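Local structure of ethylbenzene dehydrogenase alpha-subunit (Aromatoleum aromaticum, 2IVF) at residues Thr440-Gly445 / Leu463-Ser468; Ala482-Asn487 / Val750-Lys755; Val602-Ser607 / Asp689-Ile694. The protein belongs to the molybdopterin oxidoreductase family and holds a molybdenum atom, an iron/sulfur cluster and the two dinucleotide cofactors MGD and MD1. One frame throughout, in Å; residues are numbered along the deposited sequence.

Contact 1 of 3, residues Thr440-Gly445 / Leu463-Ser468; sequences TCSYIG and LAMALS
Strand 440-444, an outermost strand, within this chain, of a parallel sheet, meets helix 454-467 where the end of Met465 lands on Thr440 and Ser442. One methyl group does nearly all the touching: Met465 CE lies 3.7 Å from Thr440 CG2, and the same CE is 3.7 Å from Ser442 OG. The sulfur follows, with Met465 SD 3.9 Å from Thr440 CG2, and the Thr440 and Met465 side chains cross at about a right angle. Met465 starts off at an angle to the strand rather than at it; bends at chi2 (-57°) and chi3 bring its end round onto the two residues. Thr440 offers its methyl, CG2, while its OG1 is hydrogen-bonded to Lys438 O.

This is alpha/beta packing: a helix that follows its strand in sequence comes back to lie on one face of the sheet. Thr440 and Ser442 face it, while Cys441 between them turns the other way, against Tyr239 and Asn243. Further along the strand, Ile444 reaches the same helix at Leu461 and Phe462. Phe251 of the neighbouring strand 249-253 touches both Thr440 and Ser442, and Trp307 of helix 303-316 packs on Met465. Just past the strand, Gly445 touches the bound MGD.

Contact 2 of 3, residues Ala482-Asn487 / Val750-Lys755; sequences AYSDDN and VGVFAK
Two pairs lie next to each other here, Ser484 against Val752 and Asp486 against Val750, and in each a polar group of 482-487 meets valine carbons. The Asp486 and Val750 side chains cross obliquely. Asp486 OD2 points into the branched end of the valine, 3.5 Å from Val750 CG2 and 3.6 Å from both Val750 CB and Val750 CG1, so a single oxygen rests on the whole isopropyl group. Val750 CG2 also lies beside the stem of the aspartate, 3.9 Å from Asp486 CB.

In the second pair the serine meets just one branch: Ser484 OG comes within 3.3 Å of Val752 CG2, a close approach, with Ser484 CB behind it. The torsion that sets OG opposite the backbone N (chi1 -179°) brings Ser484 OG both to this methyl and within 2.9 Å of Asp486 OD1, to which it donates. That bond arrives from above the carboxylate plane, 61° out of it.

Asp486 opens helix 486-493, and Val750 is where the chain leaves helix 736-749, so the contact joins the start of one helix to the end of another. Thr775 touches Val750 and bonds through its hydroxyl to Asp486 OD2.

No hydrogen bond crosses between the two segments, which meet through van der Waals contact alone. Each carboxylate oxygen of buried Asp486 instead has a hydroxyl partner, Ser484 for OD1 and Thr775 for OD2, and these two bonds probably stabilise the carboxylate against its valine neighbours and fix its rotation.

Contact 3 of 3, residues Val602-Ser607 / Asp689-Ile694; sequences VYMLLS and DAIALI. With MD1 (phosphoric acid 4-(2-amino-4-oxo-3,4,5,6,-tetrahydro-pteridin-6-yl)-2-hydroxy-3,4-dimercapto-but-3-en-yl ester guanylate ester), chain N.
Met604 and Leu606 meet Ile691 without any flat group between them; the ring nearest in sequence, that of Tyr603, has Leu605 CD2 at its edge, in the ring plane. The hydroxyl of Tyr603 is held by Asp189 and Gln608, well away from the helix. On the helix side of the strand the contact is wholly apolar. Met604 CE is 3.9 Å from Ile691 CD1 and 4.0 Å from Ile691 CG1, so the terminal methyl lies against the longer branch of the isoleucine. The two side chains cross at about a right angle. Met604 gets there by stretching: its CG stands opposite the backbone N (chi1 175°), and the chain beyond stays extended, which carries CE across to a helix whose backbone stays distant, the nearest pair, Leu606 CA and Ile691 CA, being 10.6 Å apart. Leu606 adds a looser touch, its CD2 4.5 Å from Ile691 CD1.

Strand 602-606 runs inside a mixed sheet, between strands 631-636 and 186-188, both parallel to it, and helix 687-704 packs over one face. Phe186, Leu188 and Phe633 of these neighbours touch Met604, while Leu635 touches Ile691. Helix 163-181 lies beside helix 687-704, with Ile170 on Ile694 and Trp163 on Ala690 and Leu693.

Ser607, next in the chain after Leu606, adopts left-handed backbone angles (phi 46°, psi 46°) and enters the MD1 pocket. Ser607 O comes 3.2 Å from the phosphate oxygen O1B of MD1, a close approach of two oxygens, and Ser607 OG is hydrogen-bonded to Ala195 N. Glu687, the first residue of helix 687-704, hydrogen-bonds MD1 through OE2.

How the contacts relate
From the N terminus, contact 1 comes first and closes a short loop, bringing helix 454-467 back onto the strand 440-444 that precedes it. Contact 2 opens soon after, at 482-487, where helix 486-493 begins, and stays open until the chain returns at 750-755. Within that long loop contact 3 is nested, opening at 602-607 and closing at 689-694. Contacts 1 and 3 belong to two different sheets on opposite sides of the chain's centre, their own centres 42 Å apart; the chain reaches MGD at Gly445 after one strand and MD1 at Ser607 after the other. Contact 2, its centre 28 Å from that of contact 1 and 26 Å from that of contact 3, ties loop and helix ends instead.

Contact 1 of 3, residues Thr440-Gly445 / Leu463-Ser468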
loop_
_atom_site.group_PDB
_atom_site.type_symbol
_atom_site.label_atom_id
_atom_site.label_comp_id
_atom_site.label_asym_id
_atom_site.label_seq_id
_atom_site.Cartn_x
_atom_site.Cartn_y
_atom_site.Cartn_z
ATOM N N THR A 440 -26.148 -3.185 10.850
ATOM C CA THR A 440 -24.910 -3.880 10.615
ATOM C C THR A 440 -24.501 -3.767 9.147
ATOM O O THR A 440 -25.306 -3.976 8.262
ATOM C CB THR A 440 -25.019 -5.338 10.990
ATOM O OG1 THR A 440 -25.310 -5.461 12.407
ATOM C CG2 THR A 440 -23.729 -6.120 10.554
ATOM N N CYS A 441 -23.258 -3.352 8.950
ATOM C CA CYS A 441 -22.662 -3.187 7.642
ATOM C C CYS A 441 -21.409 -4.068 7.721
ATOM O O CYS A 441 -20.706 -4.132 8.767
ATOM C CB CYS A 441 -22.272 -1.731 7.395
ATOM S SG CYS A 441 -21.819 -1.414 5.661
ATOM N N SER A 442 -21.132 -4.742 6.617
ATOM C CA SER A 442 -19.944 -5.518 6.464
ATOM C C SER A 442 -19.113 -5.013 5.291
ATOM O O SER A 442 -19.612 -4.369 4.335
ATOM C CB SER A 442 -20.321 -7.008 6.227
ATOM O OG SER A 442 -21.148 -7.503 7.253
ATOM N N TYR A 443 -17.832 -5.309 5.351
ATOM C CA TYR A 443 -17.033 -5.325 4.119
ATOM C C TYR A 443 -16.402 -6.677 4.009
ATOM O O TYR A 443 -15.471 -6.998 4.735
ATOM C CB TYR A 443 -15.947 -4.248 4.090
ATOM C CG TYR A 443 -15.358 -4.074 2.692
ATOM C CD1 TYR A 443 -14.255 -4.845 2.262
ATOM C CD2 TYR A 443 -15.949 -3.220 1.789
ATOM C CE1 TYR A 443 -13.760 -4.694 0.983
ATOM C CE2 TYR A 443 -15.432 -3.044 0.531
ATOM C CZ TYR A 443 -14.345 -3.787 0.134
ATOM O OH TYR A 443 -13.878 -3.687 -1.174
ATOM N N ILE A 444 -16.947 -7.455 3.085
ATOM C CA ILE A 444 -16.368 -8.678 2.642
ATOM C C ILE A 444 -15.389 -8.364 1.529
ATOM O O ILE A 444 -15.777 -7.887 0.460
ATOM C CB ILE A 444 -17.433 -9.614 2.017
ATOM C CG1 ILE A 444 -18.626 -9.785 2.963
ATOM C CG2 ILE A 444 -16.795 -10.986 1.728
ATOM C CD1 ILE A 444 -19.752 -10.612 2.366
ATOM N N GLY A 445 -14.124 -8.670 1.777
ATOM C CA GLY A 445 -13.085 -8.450 0.816
ATOM C C GLY A 445 -12.924 -9.618 -0.104
ATOM O O GLY A 445 -13.618 -10.629 -0.030
ATOM N N LEU A 463 -27.135 -15.070 5.449
ATOM C CA LEU A 463 -28.209 -15.667 6.239
ATOM C C LEU A 463 -28.348 -14.939 7.561
ATOM O O LEU A 463 -29.435 -14.619 7.969
ATOM C CB LEU A 463 -27.964 -17.178 6.446
ATOM C CG LEU A 463 -28.970 -17.865 7.367
ATOM C CD1 LEU A 463 -30.420 -17.716 6.810
ATOM C CD2 LEU A 463 -28.577 -19.351 7.581
ATOM N N ALA A 464 -27.221 -14.602 8.187
ATOM C CA ALA A 464 -27.245 -13.812 9.428
ATOM C C ALA A 464 -27.795 -12.402 9.199
ATOM O O ALA A 464 -28.515 -11.848 10.054
ATOM C CB ALA A 464 -25.813 -13.764 10.048
ATOM N N MET A 465 -27.411 -11.795 8.075
ATOM C CA MET A 465 -27.944 -10.488 7.698
ATOM C C MET A 465 -29.442 -10.580 7.440
ATOM O O MET A 465 -30.178 -9.704 7.820
ATOM C CB MET A 465 -27.216 -9.908 6.494
ATOM C CG MET A 465 -25.744 -9.749 6.728
ATOM S SD MET A 465 -25.416 -8.679 8.208
ATOM C CE MET A 465 -23.881 -9.394 8.798
ATOM N N ALA A 466 -29.899 -11.622 6.777
ATOM C CA ALA A 466 -31.339 -11.828 6.579
ATOM C C ALA A 466 -32.127 -11.933 7.890
ATOM O O ALA A 466 -33.222 -11.336 8.069
ATOM C CB ALA A 466 -31.567 -13.117 5.762
ATOM N N LEU A 467 -31.608 -12.782 8.770
ATOM C CA LEU A 467 -32.274 -13.099 10.012
ATOM C C LEU A 467 -32.345 -11.847 10.871
ATOM O O LEU A 467 -33.249 -11.720 11.634
ATOM C CB LEU A 467 -31.543 -14.208 10.761
ATOM C CG LEU A 467 -31.710 -15.592 10.159
ATOM C CD1 LEU A 467 -30.632 -16.544 10.765
ATOM C CD2 LEU A 467 -33.165 -16.124 10.327
ATOM N N SER A 468 -31.399 -10.923 10.686
ATOM C CA SER A 468 -31.374 -9.682 11.468
ATOM C C SER A 468 -31.979 -8.487 10.714
ATOM O O SER A 468 -31.999 -7.379 11.226
ATOM C CB SER A 468 -29.950 -9.382 11.889
ATOM O OG SER A 468 -29.047 -9.319 10.783
#

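Contact 2 of 3, residues Ala482-Asn487 / Val750-Lys755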
loop_
_atom_site.group_PDB
_atom_site.type_symbol
_atom_site.label_atom_id
_atom_site.label_comp_id
_atom_site.label_asym_id
_atom_site.label_seq_id
_atom_site.Cartn_x
_atom_site.Cartn_y
_atom_site.Cartn_z
ATOM N N ALA A 482 -20.682 -2.006 -6.805
ATOM C CA ALA A 482 -21.540 -1.287 -7.737
ATOM C C ALA A 482 -20.677 -0.217 -8.406
ATOM O O ALA A 482 -20.015 0.559 -7.737
ATOM C CB ALA A 482 -22.696 -0.656 -7.003
ATOM N N TYR A 483 -20.667 -0.177 -9.730
ATOM C CA TYR A 483 -19.940 0.884 -10.412
ATOM C C TYR A 483 -20.414 1.042 -11.841
ATOM O O TYR A 483 -21.012 0.117 -12.378
ATOM C CB TYR A 483 -18.443 0.584 -10.414
ATOM C CG TYR A 483 -18.037 -0.821 -10.838
ATOM C CD1 TYR A 483 -17.821 -1.154 -12.183
ATOM C CD2 TYR A 483 -17.813 -1.809 -9.870
ATOM C CE1 TYR A 483 -17.422 -2.473 -12.550
ATOM C CE2 TYR A 483 -17.414 -3.104 -10.214
ATOM C CZ TYR A 483 -17.232 -3.443 -11.546
ATOM O OH TYR A 483 -16.829 -4.739 -11.783
ATOM N N SER A 484 -20.153 2.203 -12.429
ATOM C CA SER A 484 -20.443 2.411 -13.829
ATOM C C SER A 484 -19.176 2.163 -14.572
ATOM O O SER A 484 -18.187 2.847 -14.333
ATOM C CB SER A 484 -20.811 3.845 -14.107
ATOM O OG SER A 484 -21.104 3.980 -15.486
ATOM N N ASP A 485 -19.218 1.260 -15.521
ATOM C CA ASP A 485 -18.111 1.070 -16.411
ATOM C C ASP A 485 -18.540 1.432 -17.837
ATOM O O ASP A 485 -17.881 1.068 -18.787
ATOM C CB ASP A 485 -17.592 -0.363 -16.288
ATOM C CG ASP A 485 -18.591 -1.402 -16.751
ATOM O OD1 ASP A 485 -19.739 -1.045 -17.122
ATOM O OD2 ASP A 485 -18.203 -2.595 -16.724
ATOM N N ASP A 486 -19.607 2.223 -17.960
ATOM C CA ASP A 486 -20.140 2.622 -19.266
ATOM C C ASP A 486 -19.065 3.267 -20.145
ATOM O O ASP A 486 -18.987 3.013 -21.368
ATOM C CB ASP A 486 -21.330 3.582 -19.097
ATOM C CG ASP A 486 -22.522 2.924 -18.415
ATOM O OD1 ASP A 486 -22.295 2.183 -17.446
ATOM O OD2 ASP A 486 -23.672 3.147 -18.818
ATOM N N ASN A 487 -18.225 4.081 -19.510
ATOM C CA ASN A 487 -17.190 4.828 -20.247
ATOM C C ASN A 487 -16.251 3.885 -20.993
ATOM O O ASN A 487 -15.867 4.163 -22.114
ATOM C CB ASN A 487 -16.407 5.797 -19.345
ATOM C CG ASN A 487 -15.755 5.124 -18.163
ATOM O OD1 ASN A 487 -16.396 4.371 -17.443
ATOM N ND2 ASN A 487 -14.465 5.364 -17.972
ATOM N N VAL A 750 -25.391 8.700 -20.302
ATOM C CA VAL A 750 -25.968 7.661 -19.430
ATOM C C VAL A 750 -26.288 8.115 -18.011
ATOM O O VAL A 750 -26.574 7.289 -17.143
ATOM C CB VAL A 750 -25.064 6.407 -19.385
ATOM C CG1 VAL A 750 -24.825 5.930 -20.812
ATOM C CG2 VAL A 750 -23.712 6.645 -18.655
ATOM N N GLY A 751 -26.167 9.410 -17.761
ATOM C CA GLY A 751 -26.497 9.971 -16.451
ATOM C C GLY A 751 -25.455 9.873 -15.352
ATOM O O GLY A 751 -25.724 10.196 -14.186
ATOM N N VAL A 752 -24.269 9.404 -15.688
ATOM C CA VAL A 752 -23.192 9.276 -14.703
ATOM C C VAL A 752 -22.631 10.659 -14.407
ATOM O O VAL A 752 -22.317 10.974 -13.260
ATOM C CB VAL A 752 -22.121 8.276 -15.211
ATOM C CG1 VAL A 752 -20.801 8.404 -14.463
ATOM C CG2 VAL A 752 -22.701 6.830 -15.166
ATOM N N PHE A 753 -22.569 11.485 -15.434
ATOM C CA PHE A 753 -22.268 12.902 -15.269
ATOM C C PHE A 753 -23.556 13.617 -15.615
ATOM O O PHE A 753 -24.384 13.107 -16.376
ATOM C CB PHE A 753 -21.171 13.329 -16.238
ATOM C CG PHE A 753 -19.757 12.962 -15.829
ATOM C CD1 PHE A 753 -19.466 12.216 -14.701
ATOM C CD2 PHE A 753 -18.700 13.322 -16.663
ATOM C CE1 PHE A 753 -18.163 11.874 -14.393
ATOM C CE2 PHE A 753 -17.385 12.970 -16.363
ATOM C CZ PHE A 753 -17.121 12.242 -15.242
ATOM N N ALA A 754 -23.717 14.819 -15.066
ATOM C CA ALA A 754 -24.772 15.703 -15.502
ATOM C C ALA A 754 -24.669 15.949 -16.983
ATOM O O ALA A 754 -23.564 15.923 -17.581
ATOM C CB ALA A 754 -24.707 16.999 -14.743
ATOM N N LYS A 755 -25.814 16.163 -17.613
ATOM C CA LYS A 755 -25.838 16.411 -19.066
ATOM C C LYS A 755 -24.981 17.608 -19.507
ATOM O O LYS A 755 -24.431 17.602 -20.585
ATOM C CB LYS A 755 -27.254 16.596 -19.548
ATOM C CG LYS A 755 -27.849 17.928 -19.147
ATOM C CD LYS A 755 -29.317 18.083 -19.591
ATOM C CE LYS A 755 -29.851 19.485 -19.157
ATOM N NZ LYS A 755 -31.354 19.673 -19.304
#

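Contact 3 of 3, residues Val602-Ser607 / Asp689-Ile694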
loop_
_atom_site.group_PDB
_atom_site.type_symbol
_atom_site.label_atom_id
_atom_site.label_comp_id
_atom_site.label_asym_id
_atom_site.label_seq_id
_atom_site.Cartn_x
_atom_site.Cartn_y
_atom_site.Cartn_z
ATOM N N VAL A 602 -0.861 -16.089 -30.373
ATOM C CA VAL A 602 -0.490 -14.699 -30.074
ATOM C C VAL A 602 -1.133 -14.260 -28.768
ATOM O O VAL A 602 -2.339 -14.389 -28.563
ATOM C CB VAL A 602 -0.848 -13.765 -31.233
ATOM C CG1 VAL A 602 -0.418 -12.321 -30.926
ATOM C CG2 VAL A 602 -0.194 -14.249 -32.483
ATOM N N TYR A 603 -0.302 -13.719 -27.881
ATOM C CA TYR A 603 -0.699 -13.507 -26.521
ATOM C C TYR A 603 -0.303 -12.129 -26.168
ATOM O O TYR A 603 0.856 -11.796 -26.265
ATOM C CB TYR A 603 -0.002 -14.518 -25.629
ATOM C CG TYR A 603 -0.367 -14.424 -24.191
ATOM C CD1 TYR A 603 0.319 -13.545 -23.332
ATOM C CD2 TYR A 603 -1.380 -15.215 -23.657
ATOM C CE1 TYR A 603 -0.001 -13.484 -22.004
ATOM C CE2 TYR A 603 -1.687 -15.165 -22.324
ATOM C CZ TYR A 603 -1.008 -14.304 -21.508
ATOM O OH TYR A 603 -1.336 -14.242 -20.179
ATOM N N MET A 604 -1.286 -11.319 -25.787
ATOM C CA MET A 604 -1.062 -9.926 -25.487
ATOM C C MET A 604 -1.126 -9.692 -23.985
ATOM O O MET A 604 -2.109 -10.032 -23.334
ATOM C CB MET A 604 -2.125 -9.086 -26.178
ATOM C CG MET A 604 -2.088 -7.644 -25.863
ATOM S SD MET A 604 -3.178 -6.802 -26.990
ATOM C CE MET A 604 -3.232 -5.160 -26.290
ATOM N N LEU A 605 -0.052 -9.114 -23.454
ATOM C CA LEU A 605 0.033 -8.703 -22.043
ATOM C C LEU A 605 -0.278 -7.221 -21.967
ATOM O O LEU A 605 0.432 -6.393 -22.557
ATOM C CB LEU A 605 1.433 -8.967 -21.494
ATOM C CG LEU A 605 1.888 -10.407 -21.306
ATOM C CD1 LEU A 605 3.415 -10.487 -21.303
ATOM C CD2 LEU A 605 1.308 -10.915 -19.991
ATOM N N LEU A 606 -1.360 -6.887 -21.274
ATOM C CA LEU A 606 -1.783 -5.517 -21.057
ATOM C C LEU A 606 -2.452 -5.497 -19.693
ATOM O O LEU A 606 -3.410 -6.263 -19.461
ATOM C CB LEU A 606 -2.774 -5.080 -22.125
ATOM C CG LEU A 606 -3.476 -3.741 -21.849
ATOM C CD1 LEU A 606 -2.482 -2.540 -21.852
ATOM C CD2 LEU A 606 -4.599 -3.574 -22.912
ATOM N N SER A 607 -1.903 -4.711 -18.782
ATOM C CA SER A 607 -2.409 -4.640 -17.404
ATOM C C SER A 607 -2.660 -6.048 -16.808
ATOM O O SER A 607 -3.671 -6.317 -16.133
ATOM C CB SER A 607 -3.653 -3.757 -17.327
ATOM O OG SER A 607 -3.395 -2.513 -17.963
ATOM N N ASP A 689 -3.035 4.559 -28.745
ATOM C CA ASP A 689 -2.187 4.878 -29.895
ATOM C C ASP A 689 -1.333 3.667 -30.318
ATOM O O ASP A 689 -1.307 3.297 -31.498
ATOM C CB ASP A 689 -1.286 6.058 -29.546
ATOM C CG ASP A 689 -0.306 6.360 -30.634
ATOM O OD1 ASP A 689 -0.728 6.418 -31.808
ATOM O OD2 ASP A 689 0.874 6.533 -30.293
ATOM N N ALA A 690 -0.710 3.016 -29.331
ATOM C CA ALA A 690 0.047 1.754 -29.536
ATOM C C ALA A 690 -0.781 0.698 -30.227
ATOM O O ALA A 690 -0.327 0.115 -31.231
ATOM C CB ALA A 690 0.557 1.209 -28.188
ATOM N N ILE A 691 -2.001 0.490 -29.729
ATOM C CA ILE A 691 -2.917 -0.493 -30.304
ATOM C C ILE A 691 -3.417 -0.054 -31.647
ATOM O O ILE A 691 -3.553 -0.860 -32.598
ATOM C CB ILE A 691 -4.089 -0.788 -29.352
ATOM C CG1 ILE A 691 -3.559 -1.583 -28.156
ATOM C CG2 ILE A 691 -5.227 -1.571 -30.100
ATOM C CD1 ILE A 691 -4.393 -1.531 -26.883
ATOM N N ALA A 692 -3.664 1.242 -31.787
ATOM C CA ALA A 692 -4.047 1.760 -33.082
ATOM C C ALA A 692 -2.961 1.427 -34.118
ATOM O O ALA A 692 -3.260 0.975 -35.238
ATOM C CB ALA A 692 -4.310 3.298 -32.989
ATOM N N LEU A 693 -1.701 1.630 -33.728
ATOM C CA LEU A 693 -0.568 1.417 -34.613
ATOM C C LEU A 693 -0.428 -0.053 -34.975
ATOM O O LEU A 693 -0.215 -0.368 -36.121
ATOM C CB LEU A 693 0.729 1.910 -33.973
ATOM C CG LEU A 693 2.034 1.751 -34.788
ATOM C CD1 LEU A 693 1.920 2.316 -36.228
ATOM C CD2 LEU A 693 3.109 2.478 -33.983
ATOM N N ILE A 694 -0.575 -0.929 -33.987
ATOM C CA ILE A 694 -0.602 -2.369 -34.274
ATOM C C ILE A 694 -1.667 -2.677 -35.320
ATOM O O ILE A 694 -1.396 -3.316 -36.374
ATOM C CB ILE A 694 -0.862 -3.208 -33.011
ATOM C CG1 ILE A 694 0.343 -3.107 -32.077
ATOM C CG2 ILE A 694 -1.162 -4.663 -33.427
ATOM C CD1 ILE A 694 0.158 -3.649 -30.672
HETATM P PB MD1 N . -2.341 -7.955 -12.391
HETATM O O3B MD1 N . -1.304 -7.021 -11.647
HETATM O O1B MD1 N . -3.371 -7.069 -12.993
HETATM O O2B MD1 N . -1.690 -9.049 -13.145
HETATM O O3A MD1 N . -3.028 -8.682 -11.160
HETATM C C10 MD1 N . -4.198 -8.160 -10.494
HETATM C C11 MD1 N . -4.376 -9.076 -9.294
HETATM O O11 MD1 N . -3.367 -8.598 -8.340
HETATM C C12 MD1 N . -5.738 -8.880 -8.683
HETATM S S12 MD1 N . -6.700 -7.512 -9.041
HETATM C C13 MD1 N . -6.235 -9.761 -7.757
HETATM S S13 MD1 N . -7.734 -9.541 -7.014
HETATM C C14 MD1 N . -5.511 -10.989 -7.354
HETATM N N15 MD1 N . -5.141 -11.146 -5.989
HETATM C C16 MD1 N . -4.360 -12.195 -5.578
HETATM C C15 MD1 N . -4.152 -12.337 -4.218
HETATM O O14 MD1 N . -4.668 -11.544 -3.386
HETATM N N17 MD1 N . -3.306 -13.341 -3.874
HETATM C C17 MD1 N . -2.758 -14.204 -4.823
HETATM N N16 MD1 N . -1.966 -15.165 -4.368
HETATM N N18 MD1 N . -3.022 -14.063 -6.133
HETATM C C20 MD1 N . -3.814 -13.082 -6.508
HETATM N N8 MD1 N . -4.127 -12.965 -7.825
HETATM C C7 MD1 N . -4.913 -11.904 -8.394
HETATM P PA MD1 N . 0.240 -6.656 -11.918
HETATM O O1A MD1 N . 0.443 -5.332 -11.255
HETATM O O2A MD1 N . 1.064 -7.787 -11.436
HETATM O "O5'" MD1 N . 0.406 -6.524 -13.482
HETATM C "C5'" MD1 N . -0.190 -5.381 -14.086
HETATM C "C4'" MD1 N . 0.795 -4.710 -14.952
HETATM O "O4'" MD1 N . 0.132 -3.515 -15.349
HETATM C "C1'" MD1 N . 1.189 -2.578 -15.558
HETATM N N9 MD1 N . 0.759 -1.173 -15.575
HETATM C C4 MD1 N . 0.661 -0.459 -16.687
HETATM N N3 MD1 N . 0.887 -0.826 -17.971
HETATM C C2 MD1 N . 0.714 0.053 -18.958
HETATM N N2 MD1 N . 0.923 -0.310 -20.252
HETATM N N1 MD1 N . 0.386 1.352 -18.622
HETATM C C6 MD1 N . 0.145 1.791 -17.343
HETATM O O6 MD1 N . -0.212 2.954 -17.160
HETATM C C5 MD1 N . 0.279 0.841 -16.318
HETATM N N7 MD1 N . 0.165 0.868 -14.994
HETATM C C8 MD1 N . 0.449 -0.363 -14.559
HETATM C "C2'" MD1 N . 2.141 -2.803 -14.387
HETATM O "O2'" MD1 N . 3.499 -2.375 -14.652
HETATM C "C3'" MD1 N . 2.010 -4.307 -14.108
HETATM O "O3'" MD1 N . 3.180 -5.047 -14.547
#